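Local coordinates for protein aminoglycoside N(3)-acetyltransferase III (Serratia marcescens, PDB 7LAO) that transfers an acetyl group from acetyl-CoA to the 3-amino group of 2-deoxystreptamine antibiotics such as gentamicin, conferring resistance to them, at residues G211-F216 with Q266-P271. Residues are numbered along the deposited sequence; the frame is centred on the assembly and turned at random.
Sequences GILDCF and QHFGAP
Phe268 and Phe216 both carry CG opposite their own carbonyl carbon and beside the backbone N (chi1 -59° in Phe268), which sends the two rings at each other from opposite directions. Cys215 takes a different rotamer, with SG between N and the carbonyl carbon (chi1 57°), bringing the sulfur to the CE2 side of the Phe268 ring. That ring is the single projection of the 266-271 end into the loop, and three side chains of 211-216 meet it, all from the same side of its plane. Leu213 covers the half nearest the backbone: CD1 lies 3.5 Å from CG of Phe268 and 3.9 Å from the ring centroid, a CH-pi contact with the methyl over the face but displaced toward the rim. Phe216 works on the far half, where its CE2-CZ edge leads; CZ comes to 3.5 Å from CE1 of Phe268. The centroids are 5.2 Å apart and the planes make 69°, an offset edge-to-face pair. Between these two, at the CE2 corner, Cys215 SG approaches obliquely, 3.8 Å from CE2 of Phe268, in a sulfur-aromatic contact. The same sulfur rests over the rim of the Phe216 ring, so it touches both aromatics. Leu213 and Phe216 both lead toward Phe268 from a loop turn closed by a weak bond from Phe216 N to Leu213 O. The join is entirely apolar. In the fold this is plain packing: the last residue of helix 253-268, just before the C-terminus, is set against the loop between strand 200-207 and helix 224-233. Beneath, Phe216 rests on Ala224 and Thr227 of helix 224-233, while Leu213 touches Ile180 and Asn182 and Asp214 forms a salt bridge with Arg184, just ahead of strand 185-192.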
loop_
_atom_site.group_PDB
_atom_site.type_symbol
_atom_site.label_atom_id
_atom_site.label_comp_id
_atom_site.label_asym_id
_atom_site.label_seq_id
_atom_site.Cartn_x
_atom_site.Cartn_y
_atom_site.Cartn_z
ATOM N N GLY A 211 12.806 5.091 -5.227
ATOM C CA GLY A 211 14.231 4.845 -5.142
ATOM C C GLY A 211 14.861 5.331 -3.855
ATOM O O GLY A 211 15.127 6.523 -3.706
ATOM N N ILE A 212 15.155 4.412 -2.932
ATOM C CA ILE A 212 15.712 4.816 -1.639
ATOM C C ILE A 212 17.181 5.185 -1.766
ATOM O O ILE A 212 17.712 5.939 -0.947
ATOM C CB ILE A 212 15.492 3.684 -0.624
ATOM C CG1 ILE A 212 15.811 4.156 0.793
ATOM C CG2 ILE A 212 16.203 2.398 -1.085
ATOM C CD1 ILE A 212 14.847 5.270 1.286
ATOM N N LEU A 213 17.864 4.663 -2.782
ATOM C CA LEU A 213 19.263 4.987 -3.043
ATOM C C LEU A 213 19.389 5.324 -4.515
ATOM O O LEU A 213 18.497 5.032 -5.301
ATOM C CB LEU A 213 20.197 3.820 -2.685
ATOM C CG LEU A 213 20.337 3.499 -1.201
ATOM C CD1 LEU A 213 21.024 2.152 -1.051
ATOM C CD2 LEU A 213 21.149 4.547 -0.592
ATOM N N ASP A 214 20.510 5.936 -4.891
ATOM C CA ASP A 214 20.679 6.373 -6.271
ATOM C C ASP A 214 20.535 5.222 -7.254
ATOM O O ASP A 214 19.862 5.355 -8.283
ATOM C CB ASP A 214 22.037 7.034 -6.433
ATOM C CG ASP A 214 22.055 8.420 -5.877
ATOM O OD1 ASP A 214 20.971 8.897 -5.492
ATOM O OD2 ASP A 214 23.140 9.027 -5.804
ATOM N N CYS A 215 21.144 4.076 -6.955
ATOM C CA CYS A 215 21.115 2.978 -7.911
ATOM C C CYS A 215 19.719 2.391 -8.072
ATOM O O CYS A 215 19.422 1.804 -9.116
ATOM C CB CYS A 215 22.111 1.898 -7.495
ATOM S SG CYS A 215 21.834 1.251 -5.837
ATOM N N PHE A 216 18.845 2.560 -7.090
ATOM C CA PHE A 216 17.480 2.052 -7.189
ATOM C C PHE A 216 16.511 3.045 -7.817
ATOM O O PHE A 216 15.320 2.741 -7.927
ATOM C CB PHE A 216 16.970 1.669 -5.800
ATOM C CG PHE A 216 17.670 0.496 -5.216
ATOM C CD1 PHE A 216 17.658 -0.729 -5.882
ATOM C CD2 PHE A 216 18.338 0.611 -4.004
ATOM C CE1 PHE A 216 18.295 -1.829 -5.350
ATOM C CE2 PHE A 216 18.982 -0.488 -3.452
ATOM C CZ PHE A 216 18.973 -1.712 -4.130
ATOM N N GLN A 266 23.500 -5.615 4.593
ATOM C CA GLN A 266 24.602 -6.383 4.043
ATOM C C GLN A 266 25.092 -5.782 2.733
ATOM O O GLN A 266 26.258 -5.958 2.382
ATOM C CB GLN A 266 24.185 -7.846 3.852
ATOM C CG GLN A 266 23.987 -8.594 5.153
ATOM C CD GLN A 266 25.307 -8.799 5.882
ATOM O OE1 GLN A 266 26.217 -9.444 5.354
ATOM N NE2 GLN A 266 25.432 -8.218 7.080
ATOM N N HIS A 267 24.236 -5.062 2.002
ATOM C CA HIS A 267 24.639 -4.591 0.682
ATOM C C HIS A 267 24.973 -3.117 0.638
ATOM O O HIS A 267 25.826 -2.711 -0.149
ATOM C CB HIS A 267 23.549 -4.898 -0.350
ATOM C CG HIS A 267 23.453 -6.356 -0.684
ATOM N ND1 HIS A 267 22.760 -7.258 0.095
ATOM C CD2 HIS A 267 23.984 -7.073 -1.700
ATOM C CE1 HIS A 267 22.867 -8.465 -0.421
ATOM N NE2 HIS A 267 23.597 -8.379 -1.518
ATOM N N PHE A 268 24.359 -2.298 1.465
ATOM C CA PHE A 268 24.607 -0.870 1.359
ATOM C C PHE A 268 25.043 -0.254 2.678
ATOM O O PHE A 268 25.189 0.963 2.754
ATOM C CB PHE A 268 23.360 -0.185 0.785
ATOM C CG PHE A 268 22.994 -0.716 -0.575
ATOM C CD1 PHE A 268 22.062 -1.721 -0.715
ATOM C CD2 PHE A 268 23.656 -0.262 -1.707
ATOM C CE1 PHE A 268 21.742 -2.248 -1.980
ATOM C CE2 PHE A 268 23.340 -0.772 -2.970
ATOM C CZ PHE A 268 22.387 -1.770 -3.103
ATOM N N GLY A 269 25.281 -1.062 3.702
ATOM C CA GLY A 269 25.735 -0.517 4.960
ATOM C C GLY A 269 27.193 -0.166 4.986
ATOM O O GLY A 269 27.672 0.358 5.992
ATOM N N ALA A 270 27.912 -0.439 3.898
ATOM C CA ALA A 270 29.348 -0.216 3.782
ATOM C C ALA A 270 29.683 1.264 3.602
ATOM O O ALA A 270 30.608 1.757 4.264
ATOM C CB ALA A 270 29.926 -1.042 2.625
ATOM N N PRO A 271 28.972 2.015 2.723
ATOM C CA PRO A 271 29.330 3.439 2.620
ATOM C C PRO A 271 28.963 4.250 3.872
ATOM O O PRO A 271 29.312 5.431 3.992
ATOM C CB PRO A 271 28.527 3.915 1.397
ATOM C CG PRO A 271 27.393 2.959 1.288
ATOM C CD PRO A 271 27.962 1.642 1.711
#